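Local atomic coordinates of putative glucoamylase (Bacteroides uniformis, PDB entry 4GL3), a protein that probably acts as a six-hairpin-clan glycoside hydrolase of the glucoamylase kind, cleaving glucosidic bonds in carbohydrates. Residues D16-L21 against Y346-L351; V66-E69 against T74-Q77; W176-S179 against G183-M186; E231-K236 against R283-D288; D260-K265 against L395-F400. One frame throughout, in Å; residues are numbered along the deposited sequence.

Interaction 1: D16-L21 against Y346-L351; sequences DELMTL and YFYEEL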
# COMPACT_ATOMS: atom_id res chain seq x y z
N ASP A 16 -0.06 -1.43 -23.62
CA ASP A 16 1.30 -1.52 -23.08
C ASP A 16 1.97 -0.13 -23.00
O ASP A 16 2.63 0.19 -22.00
CB ASP A 16 2.16 -2.48 -23.90
CG ASP A 16 1.89 -3.94 -23.55
OD1 ASP A 16 2.03 -4.33 -22.38
OD2 ASP A 16 1.55 -4.72 -24.46
N GLU A 17 1.80 0.69 -24.04
CA GLU A 17 2.32 2.07 -24.04
C GLU A 17 1.72 2.97 -22.94
O GLU A 17 2.44 3.74 -22.28
CB GLU A 17 2.09 2.72 -25.41
CG GLU A 17 2.97 2.13 -26.47
CD GLU A 17 2.60 2.58 -27.88
OE1 GLU A 17 1.45 3.03 -28.14
OE2 GLU A 17 3.47 2.45 -28.75
N LEU A 18 0.41 2.86 -22.77
CA LEU A 18 -0.31 3.59 -21.76
C LEU A 18 0.17 3.19 -20.38
O LEU A 18 0.45 4.06 -19.56
CB LEU A 18 -1.82 3.36 -21.90
CG LEU A 18 -2.72 4.17 -20.95
CD1 LEU A 18 -2.45 5.67 -21.13
CD2 LEU A 18 -4.19 3.80 -21.20
N MSE A 19 0.29 1.88 -20.13
CA MSE A 19 0.73 1.40 -18.82
C MSE A 19 2.12 1.90 -18.51
O MSE A 19 2.36 2.36 -17.41
CB MSE A 19 0.69 -0.12 -18.72
CG MSE A 19 -0.73 -0.65 -18.60
SE MSE A 19 -0.84 -2.56 -18.20
CE MSE A 19 -0.43 -3.24 -19.97
N THR A 20 3.01 1.81 -19.49
CA THR A 20 4.38 2.22 -19.34
C THR A 20 4.46 3.73 -19.08
O THR A 20 5.19 4.14 -18.19
CB THR A 20 5.22 1.86 -20.56
OG1 THR A 20 5.24 0.44 -20.69
CG2 THR A 20 6.68 2.43 -20.44
N LEU A 21 3.69 4.52 -19.81
CA LEU A 21 3.67 5.97 -19.55
C LEU A 21 3.16 6.26 -18.13
O LEU A 21 3.75 7.09 -17.41
CB LEU A 21 2.85 6.74 -20.59
CG LEU A 21 2.75 8.26 -20.40
CD1 LEU A 21 4.13 8.88 -20.53
CD2 LEU A 21 1.80 8.89 -21.42
N TYR A 346 -9.80 6.31 -20.07
CA TYR A 346 -10.74 7.43 -19.93
C TYR A 346 -10.07 8.59 -19.15
O TYR A 346 -10.18 9.76 -19.55
CB TYR A 346 -12.02 6.96 -19.23
CG TYR A 346 -12.99 8.10 -18.91
CD1 TYR A 346 -13.76 8.70 -19.91
CD2 TYR A 346 -13.11 8.57 -17.61
CE1 TYR A 346 -14.64 9.73 -19.60
CE2 TYR A 346 -13.97 9.60 -17.30
CZ TYR A 346 -14.71 10.18 -18.29
OH TYR A 346 -15.54 11.19 -17.94
N PHE A 347 -9.35 8.24 -18.08
CA PHE A 347 -8.69 9.23 -17.25
C PHE A 347 -7.63 9.96 -18.06
O PHE A 347 -7.46 11.17 -17.90
CB PHE A 347 -8.02 8.62 -16.02
CG PHE A 347 -8.97 7.96 -15.04
CD1 PHE A 347 -10.30 8.32 -14.95
CD2 PHE A 347 -8.49 6.99 -14.18
CE1 PHE A 347 -11.14 7.70 -14.03
CE2 PHE A 347 -9.31 6.38 -13.25
CZ PHE A 347 -10.64 6.73 -13.18
N TYR A 348 -6.91 9.23 -18.90
CA TYR A 348 -5.84 9.82 -19.70
C TYR A 348 -6.39 10.56 -20.92
O TYR A 348 -6.05 11.73 -21.14
CB TYR A 348 -4.85 8.76 -20.17
CG TYR A 348 -3.68 9.33 -20.93
CD1 TYR A 348 -2.65 10.00 -20.27
CD2 TYR A 348 -3.59 9.20 -22.28
CE1 TYR A 348 -1.59 10.54 -20.96
CE2 TYR A 348 -2.53 9.73 -22.98
CZ TYR A 348 -1.54 10.40 -22.30
OH TYR A 348 -0.51 10.93 -22.98
N GLU A 349 -7.21 9.89 -21.72
CA GLU A 349 -7.61 10.46 -23.00
C GLU A 349 -8.70 11.50 -22.82
O GLU A 349 -8.67 12.51 -23.48
CB GLU A 349 -8.04 9.36 -24.02
CG GLU A 349 -6.89 8.44 -24.42
CD GLU A 349 -7.22 7.35 -25.44
OE1 GLU A 349 -8.39 7.19 -25.85
OE2 GLU A 349 -6.28 6.63 -25.83
N GLU A 350 -9.66 11.28 -21.93
CA GLU A 350 -10.80 12.20 -21.84
C GLU A 350 -10.58 13.23 -20.74
O GLU A 350 -10.87 14.39 -20.92
CB GLU A 350 -12.12 11.45 -21.59
CG GLU A 350 -12.54 10.46 -22.67
CD GLU A 350 -12.56 11.11 -24.04
OE1 GLU A 350 -13.12 12.22 -24.15
OE2 GLU A 350 -11.98 10.53 -24.99
N LEU A 351 -10.10 12.82 -19.58
CA LEU A 351 -9.88 13.77 -18.48
C LEU A 351 -8.46 14.32 -18.40
O LEU A 351 -8.21 15.14 -17.56
CB LEU A 351 -10.25 13.18 -17.12
CG LEU A 351 -11.69 12.66 -16.96
CD1 LEU A 351 -11.88 12.12 -15.54
CD2 LEU A 351 -12.70 13.75 -17.35
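Leu18 and Leu21, one turn apart on helix 15-27, both rest against the ring of Tyr348 near the end of helix 337-349, but each uses a different methyl. Leu18 lays CD1 over one face of the ring, 4.2 Å from the Tyr348 ring centroid and 28° off the ring normal. It is a CH-pi contact weighted toward the inner end of the ring, since Leu18 CD1 comes to 3.9 Å from Tyr348 CG. Leu21 offers CD2 to the phenol end instead, 3.5 Å from Tyr348 OH, and meets the ring obliquely. The two leucines share one conformation, CG anti to the backbone N (chi1 -176° in Leu18), and it is their places on the helix that send one to the root of the tyrosine and the other to its tip. Leu18 also packs on Met344 and Arg345, whereas the ring of Tyr348 meets Trp356 edge-to-face. Farther round helix 15-27, Asp16 and Thr20 are both bound by Arg392 of helix 378-393. No hydrogen bond joins the two segments, and so the contact between these helices depends on shape and dispersion, with polar ties to other parts of the chain beside it.

Interaction 2: V66-E69 against T74-Q77; sequences VGIE and TREQ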
# COMPACT_ATOMS: atom_id res chain seq x y z
N VAL A 66 10.67 -1.59 -9.52
CA VAL A 66 9.91 -1.53 -10.78
C VAL A 66 10.66 -0.68 -11.81
O VAL A 66 10.88 -1.08 -12.96
CB VAL A 66 8.47 -0.99 -10.55
CG1 VAL A 66 7.72 -0.76 -11.87
CG2 VAL A 66 7.67 -1.95 -9.65
N GLY A 67 11.13 0.47 -11.36
CA GLY A 67 11.87 1.41 -12.23
C GLY A 67 13.17 0.87 -12.80
O GLY A 67 13.50 1.16 -13.96
N ILE A 68 13.90 0.07 -12.02
CA ILE A 68 15.10 -0.57 -12.53
C ILE A 68 14.72 -1.56 -13.64
O ILE A 68 15.31 -1.53 -14.71
CB ILE A 68 15.89 -1.35 -11.46
CG1 ILE A 68 16.47 -0.41 -10.39
CG2 ILE A 68 17.01 -2.13 -12.13
CD1 ILE A 68 16.93 -1.12 -9.12
N GLU A 69 13.75 -2.41 -13.35
CA GLU A 69 13.30 -3.44 -14.30
C GLU A 69 12.68 -2.84 -15.55
O GLU A 69 12.78 -3.44 -16.60
CB GLU A 69 12.33 -4.41 -13.61
CG GLU A 69 13.05 -5.30 -12.61
CD GLU A 69 14.07 -6.22 -13.28
OE1 GLU A 69 13.70 -6.89 -14.27
OE2 GLU A 69 15.22 -6.26 -12.83
N THR A 74 19.09 3.02 -14.04
CA THR A 74 19.96 1.85 -14.10
C THR A 74 19.96 1.12 -12.74
O THR A 74 19.54 1.65 -11.67
CB THR A 74 21.41 2.18 -14.48
OG1 THR A 74 22.03 2.86 -13.38
CG2 THR A 74 21.54 2.98 -15.83
N ARG A 75 20.40 -0.13 -12.77
CA ARG A 75 20.50 -0.90 -11.56
C ARG A 75 21.48 -0.27 -10.56
O ARG A 75 21.26 -0.34 -9.38
CB ARG A 75 20.96 -2.32 -11.83
CG ARG A 75 20.60 -3.22 -10.66
CD ARG A 75 21.51 -4.40 -10.61
NE ARG A 75 21.30 -5.23 -9.43
CZ ARG A 75 20.41 -6.20 -9.31
NH1 ARG A 75 19.52 -6.48 -10.25
NH2 ARG A 75 20.41 -6.90 -8.21
N GLU A 76 22.57 0.28 -11.07
CA GLU A 76 23.55 0.95 -10.22
C GLU A 76 22.89 2.19 -9.59
O GLU A 76 23.07 2.42 -8.40
CB GLU A 76 24.81 1.33 -11.01
CG GLU A 76 25.61 0.14 -11.57
CD GLU A 76 24.83 -0.69 -12.62
OE1 GLU A 76 24.11 -0.13 -13.51
OE2 GLU A 76 24.91 -1.94 -12.57
N GLN A 77 22.10 2.94 -10.35
CA GLN A 77 21.42 4.11 -9.78
C GLN A 77 20.43 3.70 -8.73
O GLN A 77 20.33 4.36 -7.68
CB GLN A 77 20.69 4.95 -10.82
CG GLN A 77 21.59 5.68 -11.79
CD GLN A 77 20.77 6.31 -12.92
OE1 GLN A 77 19.95 5.66 -13.57
NE2 GLN A 77 20.96 7.58 -13.12
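Ile68 of helix 54-69 sets CG2 against the aliphatic root of Arg75, whose flat guanidinium is carried past the isoleucine and held elsewhere, its NE in a salt bridge with Glu148 and its NH2 on the carbonyl of Tyr140. A second flat group, the amide of Gln77, is turned back on the start of its helix, where Gln77 OE1 accepts from Thr74 N at 2.8 Å, in the carbonyl plane and on a lone pair. In return Gln77 N donates to Thr74 OG1 at 3.0 Å, and the pair is a capping box at the start of helix 75-90. Across the contact, Ile68 CG2 sits 3.7 Å from Arg75 CA and 4.0 Å from Arg75 CB, while Ile68 CG1 faces Thr74 O at 3.9 Å. With CG anti to the backbone N (chi1 -161°) and an extended chain, Arg75 takes its charge to Glu148. Two consecutive helices are thus joined at a tight connection. The chemistry is divided: the side-chain contact across the turn is purely aliphatic, Ile68 CG2 on the first residue of helix 75-90, the capping box satisfies Thr74 N and Gln77 N, and the arginine's charge is answered outside the pair.

Interaction 3: W176-S179 against G183-M186; sequences WHWS and GWAM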
# COMPACT_ATOMS: atom_id res chain seq x y z
N TRP A 176 -1.92 -0.83 17.04
CA TRP A 176 -1.46 -0.01 15.91
C TRP A 176 -0.26 0.89 16.32
O TRP A 176 0.65 1.05 15.52
CB TRP A 176 -2.62 0.83 15.37
CG TRP A 176 -2.48 1.48 14.01
CD1 TRP A 176 -1.48 2.33 13.56
CD2 TRP A 176 -3.41 1.37 12.94
NE1 TRP A 176 -1.73 2.72 12.28
CE2 TRP A 176 -2.90 2.14 11.87
CE3 TRP A 176 -4.61 0.71 12.79
CZ2 TRP A 176 -3.55 2.23 10.63
CZ3 TRP A 176 -5.29 0.81 11.56
CH2 TRP A 176 -4.75 1.56 10.50
N HIS A 177 -0.27 1.44 17.54
CA HIS A 177 0.66 2.47 17.96
C HIS A 177 1.27 2.12 19.33
O HIS A 177 0.73 1.32 20.13
CB HIS A 177 -0.02 3.83 18.12
CG HIS A 177 -1.01 4.18 17.06
ND1 HIS A 177 -2.33 3.81 17.13
CD2 HIS A 177 -0.89 4.98 15.96
CE1 HIS A 177 -2.98 4.33 16.09
NE2 HIS A 177 -2.12 5.04 15.36
N TRP A 178 2.42 2.76 19.57
CA TRP A 178 3.00 2.90 20.92
C TRP A 178 3.85 4.15 20.97
O TRP A 178 4.53 4.51 19.99
CB TRP A 178 3.87 1.71 21.33
CG TRP A 178 4.45 1.88 22.67
CD1 TRP A 178 3.84 1.58 23.86
CD2 TRP A 178 5.75 2.43 23.02
NE1 TRP A 178 4.66 1.90 24.89
CE2 TRP A 178 5.84 2.40 24.41
CE3 TRP A 178 6.82 2.91 22.28
CZ2 TRP A 178 6.99 2.89 25.12
CZ3 TRP A 178 7.97 3.40 22.97
CH2 TRP A 178 8.01 3.39 24.39
N SER A 179 3.79 4.83 22.12
CA SER A 179 4.46 6.10 22.31
C SER A 179 5.26 6.17 23.61
O SER A 179 4.81 5.70 24.64
CB SER A 179 3.43 7.23 22.33
OG SER A 179 4.03 8.44 22.78
N GLY A 183 2.34 6.09 25.99
CA GLY A 183 2.23 4.66 26.14
C GLY A 183 1.23 4.06 25.16
O GLY A 183 1.32 4.30 23.95
N TRP A 184 0.25 3.33 25.69
CA TRP A 184 -0.79 2.66 24.90
C TRP A 184 -2.07 3.46 24.76
O TRP A 184 -3.14 2.90 24.42
CB TRP A 184 -1.12 1.28 25.55
CG TRP A 184 0.12 0.40 25.67
CD1 TRP A 184 0.84 0.14 26.81
CD2 TRP A 184 0.78 -0.29 24.62
NE1 TRP A 184 1.92 -0.65 26.52
CE2 TRP A 184 1.91 -0.93 25.19
CE3 TRP A 184 0.56 -0.39 23.25
CZ2 TRP A 184 2.78 -1.71 24.44
CZ3 TRP A 184 1.42 -1.17 22.51
CH2 TRP A 184 2.53 -1.80 23.10
N ALA A 185 -2.02 4.77 24.99
CA ALA A 185 -3.25 5.59 25.01
C ALA A 185 -4.02 5.59 23.66
O ALA A 185 -5.21 5.78 23.66
CB ALA A 185 -2.96 7.02 25.43
N MSE A 186 -3.38 5.42 22.52
CA MSE A 186 -4.08 5.39 21.22
C MSE A 186 -5.03 4.17 21.23
O MSE A 186 -6.13 4.22 20.67
CB MSE A 186 -3.09 5.34 20.02
CG MSE A 186 -2.34 6.67 19.65
SE MSE A 186 -3.56 8.14 19.22
CE MSE A 186 -3.99 7.44 17.37
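Met186, a selenomethionine here, folds against the ring of His177, and Trp184 takes the edge of Trp178 on its face. The bent chain of Met186 puts CE over one face of the imidazole, 3.8 Å from the His177 centroid, while Met186 CB comes to 3.4 Å from His177 ND1. Trp176 CD1 lies on the opposite face, and both it and CE sit toward the rim. In the indole pair, the planes stand 59° apart and Trp178 CD1 is centred over the Trp184 ring, 3.4 Å from Trp184 CE2. Trp184 also approaches the backbone, with CZ3 at 3.5 Å from His177 O. These side chains are brought together by a tight reversal closed by a single antiparallel bridge. Ser179 and Gly183 form its hydrogen-bonded pair: Ser179 N donates to Gly183 O at 3.1 Å, and the return bond from Gly183 N to Ser179 O is weak. Ser179 OG binds the backbone N of Asn181 and Asn182 within the reversal, and Asp120 OD1 outside it. Farther out, Phe166 meets both indoles, His98 adds a further edge-to-face partner for Trp178, and strand 122-123 pairs with strand 177-178. His177 NE2 binds a glycerol, probably from the crystallisation liquor, consistent with a pocket here.

Interaction 4: E231-K236 against R283-D288; sequences EYYGIK and RAYCID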
# COMPACT_ATOMS: atom_id res chain seq x y z
N GLU A 231 -24.11 -10.84 -0.27
CA GLU A 231 -24.11 -10.62 -1.71
C GLU A 231 -24.39 -9.13 -2.01
O GLU A 231 -25.29 -8.53 -1.43
CB GLU A 231 -25.19 -11.51 -2.32
CG GLU A 231 -25.04 -11.77 -3.79
CD GLU A 231 -26.05 -12.80 -4.25
OE1 GLU A 231 -25.85 -13.98 -3.89
OE2 GLU A 231 -27.04 -12.44 -4.93
N TYR A 232 -23.61 -8.55 -2.91
CA TYR A 232 -23.82 -7.18 -3.35
C TYR A 232 -23.82 -7.18 -4.88
O TYR A 232 -22.85 -7.64 -5.50
CB TYR A 232 -22.70 -6.29 -2.81
CG TYR A 232 -22.49 -6.34 -1.30
CD1 TYR A 232 -21.69 -7.34 -0.71
CD2 TYR A 232 -23.06 -5.39 -0.46
CE1 TYR A 232 -21.45 -7.39 0.64
CE2 TYR A 232 -22.84 -5.45 0.93
CZ TYR A 232 -22.04 -6.44 1.48
OH TYR A 232 -21.80 -6.53 2.86
N TYR A 233 -24.91 -6.71 -5.49
CA TYR A 233 -25.04 -6.74 -6.97
C TYR A 233 -24.72 -8.16 -7.50
O TYR A 233 -24.02 -8.33 -8.49
CB TYR A 233 -24.13 -5.70 -7.64
CG TYR A 233 -24.21 -4.32 -7.02
CD1 TYR A 233 -25.27 -3.44 -7.32
CD2 TYR A 233 -23.29 -3.93 -6.11
CE1 TYR A 233 -25.35 -2.18 -6.72
CE2 TYR A 233 -23.35 -2.68 -5.51
CZ TYR A 233 -24.39 -1.83 -5.81
OH TYR A 233 -24.41 -0.63 -5.18
N GLY A 234 -25.22 -9.18 -6.80
CA GLY A 234 -25.03 -10.56 -7.25
C GLY A 234 -23.64 -11.12 -6.98
O GLY A 234 -23.37 -12.23 -7.36
N ILE A 235 -22.77 -10.39 -6.30
CA ILE A 235 -21.40 -10.87 -6.01
C ILE A 235 -21.18 -11.14 -4.51
O ILE A 235 -21.39 -10.27 -3.67
CB ILE A 235 -20.35 -9.86 -6.53
CG1 ILE A 235 -20.58 -9.58 -8.05
CG2 ILE A 235 -18.93 -10.37 -6.29
CD1 ILE A 235 -20.09 -8.22 -8.54
N LYS A 236 -20.70 -12.33 -4.20
CA LYS A 236 -20.46 -12.75 -2.84
C LYS A 236 -19.14 -12.11 -2.39
O LYS A 236 -18.11 -12.28 -3.06
CB LYS A 236 -20.38 -14.28 -2.80
CG LYS A 236 -20.69 -14.92 -1.44
CD LYS A 236 -19.88 -16.19 -1.16
CE LYS A 236 -18.48 -15.85 -0.63
NZ LYS A 236 -17.60 -17.04 -0.41
N ARG A 283 -16.89 -1.21 -8.36
CA ARG A 283 -17.28 -0.84 -9.71
C ARG A 283 -18.79 -0.88 -9.93
O ARG A 283 -19.35 0.04 -10.52
CB ARG A 283 -16.57 -1.71 -10.74
CG ARG A 283 -17.00 -1.44 -12.17
CD ARG A 283 -16.28 -2.36 -13.15
NE ARG A 283 -16.71 -2.19 -14.53
CZ ARG A 283 -17.72 -2.85 -15.09
NH1 ARG A 283 -18.42 -3.72 -14.38
NH2 ARG A 283 -18.03 -2.67 -16.35
N ALA A 284 -19.45 -1.96 -9.49
CA ALA A 284 -20.90 -2.08 -9.67
C ALA A 284 -21.63 -0.95 -8.95
O ALA A 284 -22.62 -0.41 -9.48
CB ALA A 284 -21.45 -3.46 -9.23
N TYR A 285 -21.15 -0.58 -7.76
CA TYR A 285 -21.74 0.55 -7.04
C TYR A 285 -21.68 1.81 -7.93
O TYR A 285 -22.68 2.54 -8.07
CB TYR A 285 -21.09 0.81 -5.68
CG TYR A 285 -21.59 2.10 -5.06
CD1 TYR A 285 -22.75 2.12 -4.31
CD2 TYR A 285 -20.97 3.29 -5.31
CE1 TYR A 285 -23.23 3.29 -3.75
CE2 TYR A 285 -21.45 4.48 -4.80
CZ TYR A 285 -22.58 4.47 -4.02
OH TYR A 285 -23.06 5.65 -3.53
N CYS A 286 -20.54 2.03 -8.56
CA CYS A 286 -20.36 3.23 -9.36
C CYS A 286 -21.25 3.24 -10.56
O CYS A 286 -21.80 4.29 -10.95
CB CYS A 286 -18.88 3.41 -9.71
SG CYS A 286 -17.83 3.79 -8.25
N ILE A 287 -21.43 2.06 -11.16
CA ILE A 287 -22.31 1.94 -12.31
C ILE A 287 -23.76 2.14 -11.87
O ILE A 287 -24.51 2.83 -12.54
CB ILE A 287 -22.14 0.59 -13.06
CG1 ILE A 287 -20.73 0.50 -13.66
CG2 ILE A 287 -23.23 0.40 -14.12
CD1 ILE A 287 -20.37 -0.87 -14.18
N ASP A 288 -24.15 1.55 -10.74
CA ASP A 288 -25.48 1.81 -10.18
C ASP A 288 -25.71 3.32 -9.94
O ASP A 288 -26.76 3.83 -10.25
CB ASP A 288 -25.69 1.05 -8.87
CG ASP A 288 -27.13 1.10 -8.39
OD1 ASP A 288 -28.03 0.87 -9.21
OD2 ASP A 288 -27.37 1.37 -7.21
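This is a hairpin-on-helix contact at the periphery: Tyr233, in the turn between strands 227-232 and 235-239, packs on Ala284, Tyr285 and Asp288 near the end of helix 271-288. The turn from Tyr232 to Ile235 is of type I', the class common in two-residue beta hairpins, and is closed by paired backbone bonds between those two residues. Tyr233 holds CG anti to its carbonyl carbon (chi1 -48°), which sends the ring across the helix, from Ala284 to Tyr285. The root of the ring meets a methyl, with Tyr233 CG 3.6 Å from Ala284 CB, and the backbone carbon Ala284 C stands over the ring centre, 4.2 Å above the plane. At the far end Tyr233 OH reaches the edge of the second ring, near its plane and 3.3 Å from Tyr285 CD1. Asp288 crosses at about a right angle, its CB 3.9 Å from Tyr233 CE1. Beside this, Ile235 packs on Ala277, Leu280 and Ile281 of the same helix, and Tyr285 OH is bound to Asp320. Asp288 meets the ring through its methylene, and its carboxylate makes no hydrogen bond to Tyr233. The Tyr233 contact is thus one of van der Waals packing, its hydroxyl set against the edge of Tyr285, alongside the packing of Ile235.

Interaction 5: D260-K265 against L395-F400; sequences DPRGLK and LIWKLF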
# COMPACT_ATOMS: atom_id res chain seq x y z
N ASP A 260 1.12 -11.91 -2.60
CA ASP A 260 0.35 -12.28 -3.77
C ASP A 260 -0.94 -13.00 -3.34
O ASP A 260 -0.88 -14.13 -2.85
CB ASP A 260 1.21 -13.20 -4.67
CG ASP A 260 0.62 -13.45 -6.06
OD1 ASP A 260 -0.57 -13.17 -6.31
OD2 ASP A 260 1.38 -13.98 -6.91
N PRO A 261 -2.11 -12.39 -3.59
CA PRO A 261 -3.38 -13.05 -3.24
C PRO A 261 -3.84 -14.15 -4.17
O PRO A 261 -4.80 -14.87 -3.80
CB PRO A 261 -4.39 -11.90 -3.27
CG PRO A 261 -3.86 -11.00 -4.31
CD PRO A 261 -2.34 -11.12 -4.29
N ARG A 262 -3.18 -14.33 -5.32
CA ARG A 262 -3.58 -15.36 -6.26
C ARG A 262 -3.26 -16.77 -5.72
O ARG A 262 -2.11 -17.09 -5.40
CB ARG A 262 -2.91 -15.12 -7.62
CG ARG A 262 -3.28 -13.76 -8.23
CD ARG A 262 -2.50 -13.48 -9.52
NE ARG A 262 -1.08 -13.54 -9.20
CZ ARG A 262 -0.11 -13.76 -10.08
NH1 ARG A 262 -0.37 -13.90 -11.37
NH2 ARG A 262 1.15 -13.81 -9.68
N GLY A 263 -4.30 -17.59 -5.57
CA GLY A 263 -4.19 -18.92 -4.97
C GLY A 263 -3.92 -18.87 -3.47
O GLY A 263 -3.66 -19.91 -2.86
N LEU A 264 -3.98 -17.69 -2.86
CA LEU A 264 -3.78 -17.54 -1.41
C LEU A 264 -5.05 -17.84 -0.63
O LEU A 264 -6.09 -17.26 -0.91
CB LEU A 264 -3.28 -16.14 -1.09
CG LEU A 264 -2.75 -15.90 0.34
CD1 LEU A 264 -1.43 -16.64 0.55
CD2 LEU A 264 -2.63 -14.38 0.56
N LYS A 265 -4.97 -18.76 0.34
CA LYS A 265 -6.13 -19.22 1.10
C LYS A 265 -5.75 -19.47 2.55
O LYS A 265 -4.71 -20.06 2.81
CB LYS A 265 -6.67 -20.54 0.55
CG LYS A 265 -7.17 -20.54 -0.90
CD LYS A 265 -7.90 -21.86 -1.20
CE LYS A 265 -8.67 -21.91 -2.51
NZ LYS A 265 -7.76 -21.70 -3.66
N LEU A 395 6.32 -9.06 -10.74
CA LEU A 395 7.64 -8.72 -10.21
C LEU A 395 7.72 -8.64 -8.69
O LEU A 395 8.55 -9.34 -8.09
CB LEU A 395 8.14 -7.38 -10.78
CG LEU A 395 9.54 -6.95 -10.31
CD1 LEU A 395 10.63 -7.92 -10.84
CD2 LEU A 395 9.85 -5.52 -10.77
N ILE A 396 6.89 -7.79 -8.06
CA ILE A 396 7.08 -7.54 -6.62
C ILE A 396 6.54 -8.71 -5.78
O ILE A 396 7.15 -9.10 -4.79
CB ILE A 396 6.46 -6.19 -6.19
CG1 ILE A 396 7.08 -5.03 -6.99
CG2 ILE A 396 6.60 -5.96 -4.68
CD1 ILE A 396 8.59 -4.97 -7.03
N TRP A 397 5.42 -9.28 -6.23
CA TRP A 397 4.91 -10.54 -5.69
C TRP A 397 5.95 -11.65 -5.67
O TRP A 397 6.15 -12.29 -4.67
CB TRP A 397 3.74 -11.04 -6.52
CG TRP A 397 2.47 -10.29 -6.32
CD1 TRP A 397 2.08 -9.59 -5.22
CD2 TRP A 397 1.37 -10.22 -7.25
NE1 TRP A 397 0.84 -9.05 -5.41
CE2 TRP A 397 0.36 -9.45 -6.64
CE3 TRP A 397 1.17 -10.70 -8.54
CZ2 TRP A 397 -0.86 -9.17 -7.28
CZ3 TRP A 397 -0.04 -10.44 -9.16
CH2 TRP A 397 -1.04 -9.67 -8.53
N LYS A 398 6.63 -11.89 -6.77
CA LYS A 398 7.64 -12.96 -6.76
C LYS A 398 8.75 -12.70 -5.76
O LYS A 398 9.20 -13.61 -5.09
CB LYS A 398 8.23 -13.21 -8.15
CG LYS A 398 7.25 -13.82 -9.14
CD LYS A 398 7.93 -14.06 -10.51
CE LYS A 398 7.02 -13.73 -11.68
NZ LYS A 398 5.90 -14.70 -11.85
N LEU A 399 9.21 -11.46 -5.66
CA LEU A 399 10.30 -11.14 -4.75
C LEU A 399 9.88 -11.38 -3.29
O LEU A 399 10.55 -12.11 -2.53
CB LEU A 399 10.76 -9.68 -4.97
CG LEU A 399 11.45 -9.43 -6.30
CD1 LEU A 399 11.45 -7.96 -6.61
CD2 LEU A 399 12.85 -10.06 -6.35
N PHE A 400 8.76 -10.76 -2.88
CA PHE A 400 8.31 -10.82 -1.50
C PHE A 400 7.98 -12.26 -1.10
O PHE A 400 8.39 -12.71 -0.04
CB PHE A 400 7.11 -9.90 -1.29
CG PHE A 400 6.60 -9.88 0.12
CD1 PHE A 400 7.17 -9.02 1.06
CD2 PHE A 400 5.52 -10.67 0.51
CE1 PHE A 400 6.71 -8.99 2.36
CE2 PHE A 400 5.05 -10.62 1.82
CZ PHE A 400 5.66 -9.80 2.74
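Trp397 of helix 395-401 packs against an Asp-Arg ion pair: Asp260 lies over one face of the indole, and Arg262 comes in obliquely at the benzo end. From the root outward, Trp397 CB touches Asp260 OD2, and CG then meets Asp260 CB at 3.6 Å. On the pyrrole side, Trp397 CD1 is 3.5 Å from Asp260 CA, a CH-pi contact over the five-membered ring, and NE1 donates to the backbone O of Tyr256. At the ring junction Trp397 CD2 lies 3.5 Å from Asp260 CG; the carboxylate is stacked 9° from parallel, with OD1 over the centre of the indole. Along the benzo rim, Trp397 CZ2 meets Pro261 CD at 3.9 Å, CE3 meets Arg262 NH2 at 3.3 Å, and CZ3 lies over one face of the guanidinium, 3.3 Å from Arg262 NE. A bend at chi3 (-57°) turns the guanidinium back to grip the carboxylate side-on: Arg262 NE reaches the syn lone pair of Asp260 OD1 at 3.0 Å, and NH2 reaches Asp260 OD2 at 2.8 Å. Arg262 N also donates to Asp260 OD1, an Asx turn overlapping the type II turn from Pro261 to Leu264. Tyr419 OH gives Asp260 OD2 a second partner. Around this buried site, Pro261 packs on Tyr271 and Met275 of helix 271-288, while Leu395 and Ile396, elsewhere on the tryptophan's helix, meet helices 54-69 and 378-393.

How the interactions relate
Along the chain, interactions 2, 3 and 4 are all nested within the span closed by interaction 1, whereas interaction 5 crosses interactions 1 and 4. Interactions 2 and 3 are local, closing short turns; the others join distant parts of the sequence. Only interactions 2 and 5 touch, where Glu69 CG meets Leu395 CD2 at 3.7 Å, so helix 54-69, which carries 66-69, also packs on helix 395-401. Helix 271-288 links interaction 4 with the surroundings of interaction 5, whose centres are about 26 Å apart. Interactions 1 and 3 have centres about 43 Å apart, on opposite sides of the chain's centre. Interaction 1, and the packing of 2 on 5, join N-terminal helices to later ones in this mainly helical, probable glycoside hydrolase.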